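Carbonic anhydrase (Sordaria macrospora, PDB 4O1J) probably catalyses the reversible hydration of carbon dioxide to hydrogencarbonate as a zinc-dependent, tetrameric beta-class carbonic anhydrase. Local coordinates at residues Ala98-Lys103 with Asn177-Glu182; Asn82-Ser85 with Asn90-Ala93. All coordinates share one frame; numbering follows the deposited sequence.

Contact 1 (Ala98-Lys103 with Asn177-Glu182)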
loop_
_atom_site.group_PDB
_atom_site.type_symbol
_atom_site.label_atom_id
_atom_site.label_comp_id
_atom_site.label_asym_id
_atom_site.label_seq_id
_atom_site.Cartn_x
_atom_site.Cartn_y
_atom_site.Cartn_z
ATOM N N ALA A 98 9.540 -10.674 -11.447
ATOM C CA ALA A 98 9.949 -12.073 -11.504
ATOM C C ALA A 98 9.331 -12.799 -12.697
ATOM O O ALA A 98 10.000 -13.584 -13.369
ATOM C CB ALA A 98 9.581 -12.779 -10.209
ATOM N N VAL A 99 8.060 -12.526 -12.965
ATOM C CA VAL A 99 7.322 -13.277 -13.971
ATOM C C VAL A 99 7.480 -12.682 -15.370
ATOM O O VAL A 99 7.652 -13.414 -16.341
ATOM C CB VAL A 99 5.815 -13.354 -13.614
ATOM C CG1 VAL A 99 5.022 -13.978 -14.752
ATOM C CG2 VAL A 99 5.609 -14.155 -12.332
ATOM N N ALA A 100 7.451 -11.358 -15.477
ATOM C CA ALA A 100 7.471 -10.723 -16.794
ATOM C C ALA A 100 8.874 -10.329 -17.290
ATOM O O ALA A 100 9.072 -10.124 -18.489
ATOM C CB ALA A 100 6.561 -9.501 -16.789
ATOM N N HIS A 101 9.846 -10.240 -16.390
ATOM C CA HIS A 101 11.173 -9.780 -16.792
ATOM C C HIS A 101 12.224 -10.874 -16.708
ATOM O O HIS A 101 13.024 -11.049 -17.634
ATOM C CB HIS A 101 11.606 -8.581 -15.942
ATOM C CG HIS A 101 10.829 -7.335 -16.228
ATOM N ND1 HIS A 101 9.507 -7.185 -15.873
ATOM C CD2 HIS A 101 11.182 -6.192 -16.860
ATOM C CE1 HIS A 101 9.080 -5.998 -16.269
ATOM N NE2 HIS A 101 10.077 -5.376 -16.871
ATOM N N LEU A 102 12.216 -11.610 -15.604
ATOM C CA LEU A 102 13.172 -12.691 -15.390
ATOM C C LEU A 102 12.662 -14.023 -15.950
ATOM O O LEU A 102 13.437 -14.959 -16.166
ATOM C CB LEU A 102 13.476 -12.820 -13.901
ATOM C CG LEU A 102 14.243 -11.629 -13.323
ATOM C CD1 LEU A 102 14.523 -11.834 -11.846
ATOM C CD2 LEU A 102 15.531 -11.408 -14.094
ATOM N N LYS A 103 11.352 -14.088 -16.175
ATOM C CA LYS A 103 10.688 -15.272 -16.714
ATOM C C LYS A 103 10.896 -16.504 -15.835
ATOM O O LYS A 103 11.236 -17.575 -16.341
ATOM C CB LYS A 103 11.187 -15.574 -18.131
ATOM C CG LYS A 103 11.245 -14.372 -19.063
ATOM C CD LYS A 103 9.873 -13.787 -19.342
ATOM C CE LYS A 103 9.996 -12.588 -20.273
ATOM N NZ LYS A 103 8.711 -11.858 -20.425
ATOM N N ASN A 177 -3.973 -13.358 -9.923
ATOM C CA ASN A 177 -3.086 -12.324 -10.441
ATOM C C ASN A 177 -3.001 -12.409 -11.962
ATOM O O ASN A 177 -2.794 -13.490 -12.509
ATOM C CB ASN A 177 -1.699 -12.468 -9.828
ATOM C CG ASN A 177 -0.746 -11.387 -10.278
ATOM O OD1 ASN A 177 -0.297 -11.368 -11.424
ATOM N ND2 ASN A 177 -0.397 -10.499 -9.359
ATOM N N PRO A 178 -3.164 -11.271 -12.656
ATOM C CA PRO A 178 -3.196 -11.259 -14.127
ATOM C C PRO A 178 -1.881 -11.691 -14.794
ATOM O O PRO A 178 -1.912 -12.414 -15.795
ATOM C CB PRO A 178 -3.492 -9.790 -14.464
ATOM C CG PRO A 178 -3.954 -9.169 -13.197
ATOM C CD PRO A 178 -3.292 -9.918 -12.093
ATOM N N THR A 179 -0.747 -11.249 -14.257
ATOM C CA THR A 179 0.545 -11.580 -14.841
ATOM C C THR A 179 0.833 -13.068 -14.707
ATOM O O THR A 179 1.348 -13.718 -15.627
ATOM C CB THR A 179 1.680 -10.796 -14.168
ATOM O OG1 THR A 179 1.358 -9.399 -14.147
ATOM C CG2 THR A 179 2.987 -11.012 -14.914
ATOM N N ILE A 180 0.450 -13.603 -13.557
ATOM C CA ILE A 180 0.672 -15.002 -13.245
ATOM C C ILE A 180 -0.237 -15.831 -14.123
ATOM O O ILE A 180 0.187 -16.824 -14.700
ATOM C CB ILE A 180 0.409 -15.297 -11.752
ATOM C CG1 ILE A 180 1.547 -14.719 -10.900
ATOM C CG2 ILE A 180 0.276 -16.787 -11.509
ATOM C CD1 ILE A 180 1.339 -14.854 -9.417
ATOM N N ARG A 181 -1.471 -15.367 -14.271
ATOM C CA ARG A 181 -2.494 -16.078 -15.022
ATOM C C ARG A 181 -2.164 -16.135 -16.518
ATOM O O ARG A 181 -2.317 -17.181 -17.174
ATOM C CB ARG A 181 -3.835 -15.379 -14.782
ATOM C CG ARG A 181 -5.049 -16.034 -15.377
ATOM C CD ARG A 181 -6.296 -15.238 -15.016
ATOM N NE ARG A 181 -6.806 -15.543 -13.680
ATOM C CZ ARG A 181 -7.907 -16.255 -13.448
ATOM N NH1 ARG A 181 -8.614 -16.737 -14.464
ATOM N NH2 ARG A 181 -8.310 -16.482 -12.204
ATOM N N GLU A 182 -1.666 -15.021 -17.047
ATOM C CA GLU A 182 -1.228 -14.985 -18.430
ATOM C C GLU A 182 -0.036 -15.904 -18.634
ATOM O O GLU A 182 -0.033 -16.728 -19.551
ATOM C CB GLU A 182 -0.875 -13.561 -18.852
ATOM C CG GLU A 182 -2.070 -12.638 -18.969
ATOM C CD GLU A 182 -1.664 -11.205 -19.256
ATOM O OE1 GLU A 182 -2.551 -10.320 -19.261
ATOM O OE2 GLU A 182 -0.457 -10.970 -19.488
#

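Contact 2 (Asn82-Ser85 with Asn90-Ala93)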
loop_
_atom_site.group_PDB
_atom_site.type_symbol
_atom_site.label_atom_id
_atom_site.label_comp_id
_atom_site.label_asym_id
_atom_site.label_seq_id
_atom_site.Cartn_x
_atom_site.Cartn_y
_atom_site.Cartn_z
ATOM N N ASN A 82 4.185 -14.366 5.385
ATOM C CA ASN A 82 4.104 -14.623 3.935
ATOM C C ASN A 82 2.732 -14.380 3.325
ATOM O O ASN A 82 2.182 -15.243 2.642
ATOM C CB ASN A 82 4.552 -16.054 3.598
ATOM C CG ASN A 82 3.881 -17.115 4.459
ATOM O OD1 ASN A 82 4.363 -17.444 5.551
ATOM N ND2 ASN A 82 2.779 -17.674 3.964
ATOM N N ILE A 83 2.195 -13.189 3.562
ATOM C CA ILE A 83 0.851 -12.861 3.122
ATOM C C ILE A 83 0.848 -12.238 1.733
ATOM O O ILE A 83 1.554 -11.267 1.478
ATOM C CB ILE A 83 0.174 -11.907 4.116
ATOM C CG1 ILE A 83 -0.162 -12.659 5.409
ATOM C CG2 ILE A 83 -1.075 -11.281 3.503
ATOM C CD1 ILE A 83 -0.821 -11.804 6.472
ATOM N N VAL A 84 0.051 -12.812 0.837
ATOM C CA VAL A 84 -0.108 -12.259 -0.499
ATOM C C VAL A 84 -1.452 -11.550 -0.615
ATOM O O VAL A 84 -2.506 -12.183 -0.706
ATOM C CB VAL A 84 -0.012 -13.340 -1.585
ATOM C CG1 VAL A 84 -0.063 -12.696 -2.972
ATOM C CG2 VAL A 84 1.261 -14.159 -1.406
ATOM N N SER A 85 -1.395 -10.225 -0.625
ATOM C CA SER A 85 -2.589 -9.404 -0.683
ATOM C C SER A 85 -2.783 -8.865 -2.098
ATOM O O SER A 85 -1.822 -8.459 -2.751
ATOM C CB SER A 85 -2.494 -8.260 0.331
ATOM O OG SER A 85 -3.613 -7.401 0.243
ATOM N N ASN A 90 3.840 -3.615 -3.071
ATOM C CA ASN A 90 5.159 -4.145 -2.747
ATOM C C ASN A 90 5.353 -5.560 -3.302
ATOM O O ASN A 90 6.330 -5.832 -4.005
ATOM C CB ASN A 90 5.362 -4.136 -1.228
ATOM C CG ASN A 90 6.793 -4.433 -0.816
ATOM O OD1 ASN A 90 7.478 -5.254 -1.430
ATOM N ND2 ASN A 90 7.244 -3.782 0.252
ATOM N N THR A 91 4.415 -6.451 -2.983
ATOM C CA THR A 91 4.486 -7.847 -3.406
ATOM C C THR A 91 4.276 -7.953 -4.914
ATOM O O THR A 91 4.977 -8.703 -5.610
ATOM C CB THR A 91 3.427 -8.720 -2.671
ATOM O OG1 THR A 91 3.555 -8.553 -1.249
ATOM C CG2 THR A 91 3.607 -10.185 -3.001
ATOM N N THR A 92 3.333 -7.160 -5.417
ATOM C CA THR A 92 2.961 -7.187 -6.826
ATOM C C THR A 92 4.118 -6.747 -7.712
ATOM O O THR A 92 4.247 -7.205 -8.848
ATOM C CB THR A 92 1.748 -6.278 -7.098
ATOM O OG1 THR A 92 0.675 -6.648 -6.221
ATOM C CG2 THR A 92 1.289 -6.393 -8.555
ATOM N N ALA A 93 4.969 -5.871 -7.187
ATOM C CA ALA A 93 6.153 -5.453 -7.926
ATOM C C ALA A 93 7.143 -6.611 -8.086
ATOM O O ALA A 93 7.694 -6.823 -9.172
ATOM C CB ALA A 93 6.818 -4.275 -7.234
HETATM O O HOH W 1 1.265 -9.149 0.046
HETATM O O HOH W 2 -0.153 -9.362 -4.276
#

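Contact 1 (Ala98-Lys103 with Asn177-Glu182)
A helix-to-helix contact in the alpha/beta fold of the beta-class carbonic anhydrases brings Val99 against Thr179 and Ile180. Val99 sits near the C-terminal end of helix 89-100. Thr179 and Ile180 lie in the first turn of helix 178-187. The closest backbone pair is Val99 with Ile180, whose CA atoms are 6.9 Å apart. Aliphatic carbons carry the contact. Val99 CG1 meets Thr179 CG2 methyl to methyl at 3.6 Å, and the two side chains run alongside each other, pointing opposite ways. The torsion of Val99 (chi1 173°) sets CG1 anti to the backbone N and leaves CG2 beside that N. Each branch of the valine therefore has its own neighbour: CG1 lies on Thr179, and CG2 lies 4.3 Å from Ile180 CG1. The CB of Ile180 points away from the other helix, yet its CG1 still makes this apolar contact. Ala100 borders the patch with its CB, which is 4.3 Å from Thr179 CG2.

Thr179 is divided in its roles. Its methyl faces Val99, while its OG1 makes a weak hydrogen bond to Arg126 of the second subunit. Arg126 of that subunit also forms a salt bridge with Glu182, so the helix turn that packs on Val99 is tied into the tetramer as well.

Both helix ends have their own local bonds. At the tail of segment 98-103, Lys103 has positive phi, and its NZ donates to Ala100 O from above the carbonyl plane. At the start of the other helix, Asn177 is the N-cap. Its OD1 accepts a weak bond from Thr179 N and a straighter one from Ile180 N, at 3.2 Å with an N-H...O angle of 159°.

Contact 2 (Asn82-Ser85 with Asn90-Ala93)
Val84 and Thr91 mark the closest backbone approach, 7.0 Å between their CA atoms, where an extended loop runs past a helix. The loop follows strand 74-79 and leads into helix 89-100, within a beta-alpha-beta crossover of the beta-class carbonic anhydrase fold that ends in the parallel strand 106-112. Residues 83-85 have strand-like backbone angles but belong to no regular strand. Residues 90-93 lie near the start of the helix.

Direct touching is slight. Thr91 is the residue that points its CB toward the loop. Its torsion (chi1 -54°) places CG2 anti to the backbone N, and this methyl lies 4.4 Å from Val84 CG1. Val84 also packs on Val173 and Leu174 of helix 155-176 and on Ile54 of strand 51-56. Ile83 turns its side-chain end away from the helix, toward Pro137 and Leu138, and comes about 8 Å from the side chains of the zinc ligands Cys56 and Cys115.

The polar link is indirect, because Ile83 O and Thr91 OG1 are 4.3 Å apart. A water bridges them. It gives a hydrogen bond to Ile83 O and takes one from Ser85 N, which satisfies two loop backbone groups at once. Ser85 OG and Asn90 ND2 reach instead to Thr87 of the second subunit and Asp88 of the third. The bridging water completes its grip on the helix through Thr91 OG1, 2.7 Å away.

Helix 89-100 is common to both contacts. Contact 2 uses its early turns and contact 1 its C-terminal end. The centres are 14 Å apart, and about 5 Å separates their nearest atoms. Along the chain, both segments of contact 2 precede those of contact 1. Contact 2 joins the helix to the loop just before it, near the zinc side of the subunit. Contact 1 joins it to helix 178-187, far along the sequence and away from the metal. Through one helix, the loop that passes near the zinc site is thus connected to the pairing with helix 178-187, and both contacts also touch the second subunit of the tetramer.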